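Local coordinates for protein plantazolicin methyltransferase BamL (Bacillus amyloliquefaciens subsp. plantarum, PDB 5DLY) that probably methylates the amino end of desmethylplantazolicin, an antibiotic precursor, with S-adenosyl-L-methionine as the methyl donor, at residues F30-R35 with A180-Q185; S50-K55 with K123-F128; E193-L198 with A256-W261. All blocks are in the same frame, centred on the assembly; numbering follows the deposited sequence.

Interaction 1 of 3, residues F30-R35 with A180-Q185. With 5D7 (prop-2-en-1-yl 2-[(1S)-1-amino-4-carbamimidamidobutyl]-1,3-thiazole-4-carboxylate), chain B.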
loop_
_atom_site.group_PDB
_atom_site.type_symbol
_atom_site.label_atom_id
_atom_site.label_comp_id
_atom_site.label_asym_id
_atom_site.label_seq_id
_atom_site.Cartn_x
_atom_site.Cartn_y
_atom_site.Cartn_z
ATOM N N PHE A 30 8.739 4.840 12.953
ATOM C CA PHE A 30 9.251 5.782 11.950
ATOM C C PHE A 30 10.694 5.471 11.563
ATOM O O PHE A 30 11.019 5.393 10.381
ATOM C CB PHE A 30 9.129 7.236 12.428
ATOM C CG PHE A 30 9.515 8.254 11.385
ATOM C CD1 PHE A 30 8.641 8.576 10.346
ATOM C CD2 PHE A 30 10.755 8.890 11.437
ATOM C CE1 PHE A 30 8.995 9.511 9.386
ATOM C CE2 PHE A 30 11.113 9.829 10.478
ATOM C CZ PHE A 30 10.232 10.144 9.455
ATOM N N ARG A 31 11.553 5.288 12.566
ATOM C CA ARG A 31 12.961 4.973 12.334
ATOM C C ARG A 31 13.131 3.698 11.510
ATOM O O ARG A 31 13.871 3.688 10.526
ATOM C CB ARG A 31 13.701 4.846 13.667
ATOM C CG ARG A 31 15.214 4.834 13.535
ATOM C CD ARG A 31 15.889 4.485 14.852
ATOM N NE ARG A 31 15.741 5.528 15.865
ATOM C CZ ARG A 31 14.969 5.435 16.947
ATOM N NH1 ARG A 31 14.258 4.337 17.190
ATOM N NH2 ARG A 31 14.917 6.444 17.804
ATOM N N TYR A 32 12.450 2.628 11.918
ATOM C CA TYR A 32 12.518 1.373 11.179
ATOM C C TYR A 32 12.011 1.569 9.743
ATOM O O TYR A 32 12.680 1.170 8.778
ATOM C CB TYR A 32 11.728 0.241 11.866
ATOM C CG TYR A 32 11.795 -1.037 11.060
ATOM C CD1 TYR A 32 10.894 -1.272 10.018
ATOM C CD2 TYR A 32 12.791 -1.986 11.297
ATOM C CE1 TYR A 32 10.975 -2.416 9.248
ATOM C CE2 TYR A 32 12.876 -3.147 10.533
ATOM C CZ TYR A 32 11.963 -3.354 9.505
ATOM O OH TYR A 32 12.008 -4.487 8.717
ATOM N N ASP A 33 10.834 2.179 9.614
ATOM C CA ASP A 33 10.169 2.295 8.308
ATOM C C ASP A 33 10.990 3.108 7.320
ATOM O O ASP A 33 11.109 2.736 6.150
ATOM C CB ASP A 33 8.770 2.901 8.453
ATOM C CG ASP A 33 7.792 1.981 9.172
ATOM O OD1 ASP A 33 8.148 0.819 9.484
ATOM O OD2 ASP A 33 6.661 2.443 9.429
ATOM N N GLU A 34 11.569 4.208 7.791
ATOM C CA GLU A 34 12.420 5.029 6.936
ATOM C C GLU A 34 13.677 4.292 6.483
ATOM O O GLU A 34 14.080 4.402 5.325
ATOM C CB GLU A 34 12.789 6.336 7.641
ATOM C CG GLU A 34 11.627 7.303 7.755
ATOM C CD GLU A 34 11.259 7.929 6.428
ATOM O OE1 GLU A 34 10.177 7.600 5.896
ATOM O OE2 GLU A 34 12.060 8.740 5.914
ATOM N N ARG A 35 14.285 3.531 7.390
ATOM C CA ARG A 35 15.526 2.815 7.091
ATOM C C ARG A 35 15.311 1.610 6.178
ATOM O O ARG A 35 16.114 1.347 5.280
ATOM C CB ARG A 35 16.206 2.366 8.392
ATOM C CG ARG A 35 17.587 1.755 8.202
ATOM C CD ARG A 35 18.157 1.200 9.503
ATOM N NE ARG A 35 17.507 -0.051 9.917
ATOM C CZ ARG A 35 16.871 -0.233 11.075
ATOM N NH1 ARG A 35 16.798 0.739 11.983
ATOM N NH2 ARG A 35 16.320 -1.411 11.341
ATOM N N ALA A 180 10.034 -6.123 18.867
ATOM C CA ALA A 180 8.669 -6.082 19.391
ATOM C C ALA A 180 7.698 -5.484 18.378
ATOM O O ALA A 180 6.614 -6.017 18.155
ATOM C CB ALA A 180 8.629 -5.299 20.698
ATOM N N TYR A 181 8.121 -4.380 17.767
ATOM C CA TYR A 181 7.380 -3.723 16.692
ATOM C C TYR A 181 7.062 -4.688 15.556
ATOM O O TYR A 181 5.900 -4.862 15.189
ATOM C CB TYR A 181 8.193 -2.524 16.198
ATOM C CG TYR A 181 7.731 -1.911 14.901
ATOM C CD1 TYR A 181 6.449 -1.367 14.781
ATOM C CD2 TYR A 181 8.588 -1.845 13.809
ATOM C CE1 TYR A 181 6.031 -0.791 13.591
ATOM C CE2 TYR A 181 8.176 -1.282 12.603
ATOM C CZ TYR A 181 6.899 -0.754 12.511
ATOM O OH TYR A 181 6.483 -0.176 11.334
ATOM N N LEU A 182 8.091 -5.337 15.021
ATOM C CA LEU A 182 7.898 -6.237 13.881
ATOM C C LEU A 182 7.033 -7.449 14.217
ATOM O O LEU A 182 6.198 -7.859 13.406
ATOM C CB LEU A 182 9.242 -6.670 13.285
ATOM C CG LEU A 182 10.051 -5.569 12.586
ATOM C CD1 LEU A 182 11.360 -6.151 12.072
ATOM C CD2 LEU A 182 9.270 -4.894 11.462
ATOM N N LYS A 183 7.225 -8.019 15.408
ATOM C CA LYS A 183 6.379 -9.133 15.846
ATOM C C LYS A 183 4.904 -8.729 15.819
ATOM O O LYS A 183 4.067 -9.459 15.275
ATOM C CB LYS A 183 6.761 -9.620 17.250
ATOM C CG LYS A 183 8.010 -10.483 17.323
ATOM C CD LYS A 183 8.154 -11.030 18.736
ATOM C CE LYS A 183 9.567 -11.497 19.027
ATOM N NZ LYS A 183 9.777 -11.602 20.503
ATOM N N ASP A 184 4.588 -7.576 16.415
ATOM C CA ASP A 184 3.222 -7.055 16.387
ATOM C C ASP A 184 2.722 -6.793 14.959
ATOM O O ASP A 184 1.570 -7.102 14.638
ATOM C CB ASP A 184 3.099 -5.780 17.220
ATOM C CG ASP A 184 3.040 -6.046 18.715
ATOM O OD1 ASP A 184 2.905 -7.222 19.137
ATOM O OD2 ASP A 184 3.104 -5.058 19.465
ATOM N N GLN A 185 3.587 -6.250 14.105
ATOM C CA GLN A 185 3.189 -5.967 12.718
ATOM C C GLN A 185 2.861 -7.251 11.946
ATOM O O GLN A 185 1.827 -7.330 11.274
ATOM C CB GLN A 185 4.243 -5.136 11.973
ATOM C CG GLN A 185 4.518 -3.747 12.545
ATOM C CD GLN A 185 3.249 -2.980 12.901
ATOM O OE1 GLN A 185 3.066 -2.527 14.037
ATOM N NE2 GLN A 185 2.361 -2.847 11.935
HETATM O O9 5D7 B . 7.504 -3.360 4.742
HETATM C C6 5D7 B . 7.901 -3.663 5.856
HETATM O O7 5D7 B . 8.999 -4.583 6.030
HETATM C C8 5D7 B . 9.582 -5.277 4.924
HETATM C C2 5D7 B . 7.298 -3.080 7.078
HETATM N N3 5D7 B . 6.410 -2.050 7.026
HETATM C C4 5D7 B . 5.960 -1.625 8.215
HETATM S S5 5D7 B . 6.714 -2.560 9.466
HETATM C C1 5D7 B . 7.625 -3.527 8.366
HETATM C CA 5D7 B . 5.011 -0.543 8.553
HETATM N N 5D7 B . 4.751 0.212 7.334
HETATM C CB 5D7 B . 3.703 -1.088 9.146
HETATM C CG 5D7 B . 3.117 -2.325 8.455
HETATM C CD 5D7 B . 1.604 -2.308 8.604
HETATM N NE 5D7 B . 1.058 -3.549 8.071
HETATM C CZ 5D7 B . 0.878 -4.714 8.697
HETATM N NH2 5D7 B . 0.393 -5.695 8.071
HETATM N NH1 5D7 B . 1.170 -4.840 9.929
HETATM C C3 5D7 B . 10.645 -6.203 5.455
HETATM C C5 5D7 B . 11.740 -6.450 4.763
#
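Y181 and D33 are joined by a hydrogen bond. The hydroxyl OH of Y181 donates to OD1 of D33 at 2.7 Å, on the syn side of the carboxylate and 16° out of its plane. Both residues are buried. The bond limits how the carboxylate can turn beside the bound thiazole compound 5D7.

The aromatic contact is between Y32 and Y181. Their rings make an offset edge-to-face pair, with the edge of Y181 toward the face of Y32. The centroids are 5.8 Å apart and the planes stand at 65°. The closest carbons are Y32 CD1 and Y181 CE2, at 3.8 Å. L182 adds a CH-pi contact: its CD2 lies over one face of the Y32 ring, 3.9 Å from the centroid. CG of Y32 is anti to the backbone N (chi1 179°), which carries the ring out to Y181 and L182. The hydroxyl of Y32 is bonded to T172.

The segments belong to helices 23-56 and 176-187, which wall the substrate pocket beside the Rossmann-like methyltransferase core. The axes of segments 30-35 and 180-185 come within 11.6 Å of each other, so side chains bridge the gap.

The ligand contacts use the same side chains. Thiazole S5 of 5D7 is 3.0 Å from Y181 OH, and C1 of 5D7 is 3.6 Å from Y32 CE1. At the guanidinium end of the ligand, NH1 of 5D7 donates a hydrogen bond to the backbone O of Q185 at 2.9 Å. That carbonyl also receives the hydroxyl of S189. F20 of helix 10-21 packs against both D33 and Y181.

Interaction 2 of 3, residues S50-K55 with K123-F128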
loop_
_atom_site.group_PDB
_atom_site.type_symbol
_atom_site.label_atom_id
_atom_site.label_comp_id
_atom_site.label_asym_id
_atom_site.label_seq_id
_atom_site.Cartn_x
_atom_site.Cartn_y
_atom_site.Cartn_z
ATOM N N SER A 50 3.269 1.999 -14.107
ATOM C CA SER A 50 3.520 1.185 -15.289
ATOM C C SER A 50 2.288 0.363 -15.641
ATOM O O SER A 50 1.934 0.253 -16.814
ATOM C CB SER A 50 4.728 0.280 -15.085
ATOM O OG SER A 50 4.904 -0.558 -16.219
ATOM N N PHE A 51 1.630 -0.194 -14.623
ATOM C CA PHE A 51 0.411 -0.963 -14.825
ATOM C C PHE A 51 -0.657 -0.109 -15.496
ATOM O O PHE A 51 -1.268 -0.536 -16.480
ATOM C CB PHE A 51 -0.125 -1.529 -13.500
ATOM C CG PHE A 51 -1.404 -2.307 -13.650
ATOM C CD1 PHE A 51 -2.647 -1.664 -13.559
ATOM C CD2 PHE A 51 -1.379 -3.683 -13.878
ATOM C CE1 PHE A 51 -3.832 -2.383 -13.701
ATOM C CE2 PHE A 51 -2.567 -4.405 -14.019
ATOM C CZ PHE A 51 -3.788 -3.751 -13.932
ATOM N N TYR A 52 -0.852 1.103 -14.974
ATOM C CA TYR A 52 -1.927 1.974 -15.445
ATOM C C TYR A 52 -1.751 2.344 -16.923
ATOM O O TYR A 52 -2.694 2.219 -17.721
ATOM C CB TYR A 52 -2.088 3.222 -14.545
ATOM C CG TYR A 52 -3.423 3.897 -14.761
ATOM C CD1 TYR A 52 -3.599 4.813 -15.802
ATOM C CD2 TYR A 52 -4.523 3.584 -13.961
ATOM C CE1 TYR A 52 -4.829 5.406 -16.036
ATOM C CE2 TYR A 52 -5.758 4.184 -14.182
ATOM C CZ TYR A 52 -5.902 5.084 -15.225
ATOM O OH TYR A 52 -7.127 5.670 -15.459
ATOM N N SER A 53 -0.542 2.772 -17.275
ATOM C CA SER A 53 -0.202 3.131 -18.659
ATOM C C SER A 53 -0.311 1.949 -19.618
ATOM O O SER A 53 -0.799 2.103 -20.740
ATOM C CB SER A 53 1.201 3.738 -18.739
ATOM O OG SER A 53 1.176 5.128 -18.470
ATOM N N SER A 54 0.134 0.776 -19.175
ATOM C CA SER A 54 0.059 -0.441 -19.981
ATOM C C SER A 54 -1.398 -0.830 -20.246
ATOM O O SER A 54 -1.785 -1.081 -21.393
ATOM C CB SER A 54 0.818 -1.586 -19.293
ATOM O OG SER A 54 0.719 -2.791 -20.025
ATOM N N LYS A 55 -2.200 -0.841 -19.185
ATOM C CA LYS A 55 -3.597 -1.262 -19.258
ATOM C C LYS A 55 -4.483 -0.235 -19.967
ATOM O O LYS A 55 -5.303 -0.601 -20.811
ATOM C CB LYS A 55 -4.136 -1.569 -17.853
ATOM C CG LYS A 55 -5.567 -2.084 -17.798
ATOM C CD LYS A 55 -5.672 -3.593 -17.935
ATOM C CE LYS A 55 -7.114 -4.041 -17.752
ATOM N NZ LYS A 55 -7.296 -5.509 -17.914
ATOM N N LYS A 123 -14.369 10.272 -8.734
ATOM C CA LYS A 123 -13.804 8.929 -8.804
ATOM C C LYS A 123 -12.301 8.998 -9.065
ATOM O O LYS A 123 -11.803 9.938 -9.706
ATOM C CB LYS A 123 -14.511 8.077 -9.862
ATOM C CG LYS A 123 -16.028 8.023 -9.721
ATOM C CD LYS A 123 -16.478 7.399 -8.411
ATOM C CE LYS A 123 -17.999 7.305 -8.335
ATOM N NZ LYS A 123 -18.638 8.646 -8.220
ATOM N N GLN A 124 -11.590 7.996 -8.559
ATOM C CA GLN A 124 -10.129 7.977 -8.556
ATOM C C GLN A 124 -9.596 6.937 -9.529
ATOM O O GLN A 124 -10.142 5.832 -9.624
ATOM C CB GLN A 124 -9.616 7.657 -7.152
ATOM C CG GLN A 124 -10.076 8.654 -6.102
ATOM C CD GLN A 124 -9.484 10.037 -6.321
ATOM O OE1 GLN A 124 -8.278 10.242 -6.172
ATOM N NE2 GLN A 124 -10.344 11.002 -6.663
ATOM N N ASP A 125 -8.524 7.284 -10.234
ATOM C CA ASP A 125 -7.906 6.373 -11.190
ATOM C C ASP A 125 -7.020 5.340 -10.487
ATOM O O ASP A 125 -6.966 4.180 -10.898
ATOM C CB ASP A 125 -7.091 7.145 -12.236
ATOM C CG ASP A 125 -7.957 7.815 -13.298
ATOM O OD1 ASP A 125 -9.166 7.507 -13.411
ATOM O OD2 ASP A 125 -7.407 8.665 -14.031
ATOM N N ILE A 126 -6.325 5.773 -9.437
ATOM C CA ILE A 126 -5.493 4.885 -8.627
ATOM C C ILE A 126 -5.755 5.142 -7.158
ATOM O O ILE A 126 -5.757 6.288 -6.715
ATOM C CB ILE A 126 -3.987 5.088 -8.917
ATOM C CG1 ILE A 126 -3.711 4.894 -10.420
ATOM C CG2 ILE A 126 -3.137 4.163 -8.046
ATOM C CD1 ILE A 126 -2.288 5.180 -10.839
ATOM N N ILE A 127 -5.981 4.061 -6.423
ATOM C CA ILE A 127 -6.046 4.093 -4.973
ATOM C C ILE A 127 -4.911 3.202 -4.470
ATOM O O ILE A 127 -4.804 2.046 -4.865
ATOM C CB ILE A 127 -7.433 3.637 -4.457
ATOM C CG1 ILE A 127 -8.540 4.516 -5.058
ATOM C CG2 ILE A 127 -7.461 3.652 -2.933
ATOM C CD1 ILE A 127 -9.957 4.070 -4.737
ATOM N N PHE A 128 -4.045 3.760 -3.630
ATOM C CA PHE A 128 -2.822 3.082 -3.193
ATOM C C PHE A 128 -2.907 2.798 -1.700
ATOM O O PHE A 128 -3.229 3.686 -0.904
ATOM C CB PHE A 128 -1.652 4.032 -3.471
ATOM C CG PHE A 128 -0.267 3.422 -3.364
ATOM C CD1 PHE A 128 0.010 2.108 -3.735
ATOM C CD2 PHE A 128 0.796 4.230 -2.941
ATOM C CE1 PHE A 128 1.309 1.613 -3.681
ATOM C CE2 PHE A 128 2.082 3.741 -2.883
ATOM C CZ PHE A 128 2.342 2.429 -3.253
#
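The carboxylate of D125 faces the Y52 hydroxyl and is gripped by three groups: OD2 takes a salt bridge from R58 and a hydrogen bond from the backbone N of Y61, while OD1 is hydrogen-bonded to the hydroxyl of S151. The carboxylate is thus held from both oxygens, and the arginine would offset its buried negative charge.

Y52 OH is 3.2 Å from CG of D125, but its angle to the carboxylate oxygens is poor. It is hydrogen-bonded to the backbone O of Q153 instead. The planes of the Y52 ring and the D125 carboxylate are 28° apart. The ring also passes the backbone of D125, with CE2 of Y52 3.5 Å from O of D125.

The contact lays the C-terminal part of helix 23-56 against strand 124-130. This is a central parallel strand of the Rossmann-like sheet, between strands 62-66 and 154-160. The chain turns a corner at D125, within this broken strand.

The apolar part is smaller. CG1 of I126 comes within 3.9 Å of CD2 of Y52, oblique to the ring. With chi1 at -163° the Y52 ring swings away from its own backbone N and reaches the strand.

Interaction 3 of 3, residues E193-L198 with A256-W261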
loop_
_atom_site.group_PDB
_atom_site.type_symbol
_atom_site.label_atom_id
_atom_site.label_comp_id
_atom_site.label_asym_id
_atom_site.label_seq_id
_atom_site.Cartn_x
_atom_site.Cartn_y
_atom_site.Cartn_z
ATOM N N GLU A 193 -3.130 -16.757 1.389
ATOM C CA GLU A 193 -4.413 -17.445 1.308
ATOM C C GLU A 193 -5.578 -16.553 1.761
ATOM O O GLU A 193 -6.595 -16.446 1.064
ATOM C CB GLU A 193 -4.345 -18.721 2.154
ATOM C CG GLU A 193 -5.637 -19.508 2.245
ATOM C CD GLU A 193 -5.519 -20.672 3.208
ATOM O OE1 GLU A 193 -5.662 -20.462 4.434
ATOM O OE2 GLU A 193 -5.282 -21.797 2.730
ATOM N N GLU A 194 -5.425 -15.909 2.916
ATOM C CA GLU A 194 -6.474 -15.048 3.469
ATOM C C GLU A 194 -6.713 -13.817 2.609
ATOM O O GLU A 194 -7.852 -13.393 2.431
ATOM C CB GLU A 194 -6.135 -14.614 4.894
ATOM C CG GLU A 194 -6.188 -15.738 5.916
ATOM C CD GLU A 194 -5.496 -15.381 7.213
ATOM O OE1 GLU A 194 -4.762 -14.365 7.256
ATOM O OE2 GLU A 194 -5.686 -16.118 8.206
ATOM N N PHE A 195 -5.624 -13.243 2.103
ATOM C CA PHE A 195 -5.679 -12.057 1.258
ATOM C C PHE A 195 -6.404 -12.358 -0.052
ATOM O O PHE A 195 -7.243 -11.563 -0.501
ATOM C CB PHE A 195 -4.243 -11.571 1.016
ATOM C CG PHE A 195 -4.127 -10.211 0.367
ATOM C CD1 PHE A 195 -4.912 -9.138 0.776
ATOM C CD2 PHE A 195 -3.178 -10.003 -0.622
ATOM C CE1 PHE A 195 -4.770 -7.885 0.180
ATOM C CE2 PHE A 195 -3.024 -8.753 -1.218
ATOM C CZ PHE A 195 -3.828 -7.696 -0.815
ATOM N N LYS A 196 -6.095 -13.513 -0.648
ATOM C CA LYS A 196 -6.764 -13.969 -1.877
ATOM C C LYS A 196 -8.269 -14.110 -1.672
ATOM O O LYS A 196 -9.062 -13.661 -2.511
ATOM C CB LYS A 196 -6.183 -15.304 -2.355
ATOM C CG LYS A 196 -4.918 -15.199 -3.194
ATOM C CD LYS A 196 -4.653 -16.524 -3.904
ATOM C CE LYS A 196 -3.580 -16.402 -4.979
ATOM N NZ LYS A 196 -2.332 -17.157 -4.662
ATOM N N GLN A 197 -8.652 -14.718 -0.548
ATOM C CA GLN A 197 -10.061 -14.883 -0.204
ATOM C C GLN A 197 -10.757 -13.532 -0.044
ATOM O O GLN A 197 -11.872 -13.334 -0.539
ATOM C CB GLN A 197 -10.224 -15.726 1.065
ATOM C CG GLN A 197 -11.653 -16.208 1.311
ATOM C CD GLN A 197 -12.277 -16.899 0.106
ATOM O OE1 GLN A 197 -11.691 -17.809 -0.489
ATOM N NE2 GLN A 197 -13.478 -16.469 -0.257
ATOM N N LEU A 198 -10.090 -12.598 0.634
ATOM C CA LEU A 198 -10.641 -11.260 0.829
ATOM C C LEU A 198 -10.891 -10.540 -0.509
ATOM O O LEU A 198 -11.968 -9.974 -0.713
ATOM C CB LEU A 198 -9.726 -10.415 1.738
ATOM C CG LEU A 198 -10.289 -9.112 2.333
ATOM C CD1 LEU A 198 -9.587 -8.788 3.646
ATOM C CD2 LEU A 198 -10.191 -7.938 1.367
ATOM N N ALA A 256 9.148 -12.013 0.944
ATOM C CA ALA A 256 8.162 -11.686 -0.085
ATOM C C ALA A 256 6.966 -10.982 0.548
ATOM O O ALA A 256 6.496 -11.376 1.613
ATOM C CB ALA A 256 7.712 -12.940 -0.823
ATOM N N LEU A 257 6.500 -9.929 -0.111
ATOM C CA LEU A 257 5.352 -9.160 0.358
ATOM C C LEU A 257 4.098 -9.650 -0.350
ATOM O O LEU A 257 4.186 -10.280 -1.408
ATOM C CB LEU A 257 5.570 -7.676 0.051
ATOM C CG LEU A 257 6.676 -6.990 0.861
ATOM C CD1 LEU A 257 7.123 -5.703 0.193
ATOM C CD2 LEU A 257 6.213 -6.705 2.278
ATOM N N LEU A 258 2.937 -9.359 0.234
ATOM C CA LEU A 258 1.663 -9.528 -0.472
ATOM C C LEU A 258 1.448 -8.365 -1.437
ATOM O O LEU A 258 1.625 -7.197 -1.056
ATOM C CB LEU A 258 0.509 -9.565 0.525
ATOM C CG LEU A 258 0.568 -10.559 1.685
ATOM C CD1 LEU A 258 -0.658 -10.377 2.564
ATOM C CD2 LEU A 258 0.620 -11.975 1.145
ATOM N N HIS A 259 1.082 -8.685 -2.681
ATOM C CA HIS A 259 0.730 -7.684 -3.688
ATOM C C HIS A 259 -0.664 -7.997 -4.193
ATOM O O HIS A 259 -0.913 -9.105 -4.661
ATOM C CB HIS A 259 1.716 -7.720 -4.858
ATOM C CG HIS A 259 3.138 -7.531 -4.446
ATOM N ND1 HIS A 259 3.890 -8.553 -3.915
ATOM C CD2 HIS A 259 3.944 -6.441 -4.479
ATOM C CE1 HIS A 259 5.096 -8.101 -3.625
ATOM N NE2 HIS A 259 5.161 -6.832 -3.971
ATOM N N GLY A 260 -1.579 -7.041 -4.073
ATOM C CA GLY A 260 -2.971 -7.259 -4.474
ATOM C C GLY A 260 -3.463 -6.132 -5.349
ATOM O O GLY A 260 -3.132 -4.966 -5.109
ATOM N N TRP A 261 -4.214 -6.485 -6.392
ATOM C CA TRP A 261 -4.831 -5.510 -7.284
ATOM C C TRP A 261 -6.321 -5.741 -7.359
ATOM O O TRP A 261 -6.779 -6.889 -7.471
ATOM C CB TRP A 261 -4.280 -5.613 -8.715
ATOM C CG TRP A 261 -2.796 -5.514 -8.844
ATOM C CD1 TRP A 261 -1.890 -6.500 -8.601
ATOM C CD2 TRP A 261 -2.049 -4.369 -9.266
ATOM N NE1 TRP A 261 -0.616 -6.041 -8.827
ATOM C CE2 TRP A 261 -0.683 -4.738 -9.249
ATOM C CE3 TRP A 261 -2.398 -3.070 -9.676
ATOM C CZ2 TRP A 261 0.337 -3.848 -9.598
ATOM C CZ3 TRP A 261 -1.380 -2.181 -10.024
ATOM C CH2 TRP A 261 -0.027 -2.577 -9.981
#
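F195 meets G260 at the tight point of this contact. CE2 of F195 is 3.6 Å from CA of G260 and equally close, 3.6 Å, to N of G260. G260 has no side chain, so the ring can come right up to the strand backbone. The rim of the ring is what touches. C of H259 is level with the ring, beyond its rim, 3.9 Å from CE2 of F195. CA of G260 sits oblique to the ring. A chi1 of -169° turns the F195 ring away from the N of its own residue and sends it out from the helix to the strand.

Against L258 the packing is looser. CB of L258 is 3.9 Å from CD2 of F195, and CD1 of L258 is 4.1 Å from CB of F195. The side chains of F195 and L258 pass antiparallel, each pointing to the other's backbone.

Helix segment 193-198 and strand segment 258-261 are nearly parallel, at 8°, with their axes 9.7 Å apart. The helix packs on one face of the sheet at its antiparallel end. Strand 258-265 is the antiparallel strand between 154-160 and 209-214, the reversed seventh strand of class I methyltransferases. F195 also touches I158 and V213, so its side chain reaches residues of three neighbouring strands.

The solvent side of the helix adds almost nothing to the contact. E193 is exposed and its CB points away from the strand. K196 is exposed too. E194 turns to a salt bridge with R163.

The far side of the strand is different again. H259 and W261 point away from the helix, but both are buried there. W261 stacks with Y157 and F221, and its NE1 is hydrogen-bonded to O of G219.

Interaction 1 lies in the substrate pocket, where the side chain of D33 is about 4 Å from the bound S-adenosyl-L-homocysteine. Interactions 2 and 3 are packing on the sheet. Interaction 2 uses the same helix, 23-56, as interaction 1, yet their centres are about 29 Å apart, on opposite sides of the chain's centre. Interaction 3 is about 21 Å from interaction 1, centre to centre. Helices 176-187 and 192-203 follow one another in the chain. The side chain of L258 is still about 7 Å from 5D7. Interactions 2 and 3 touch directly: F51 CG is 3.6 Å from W261 CZ3.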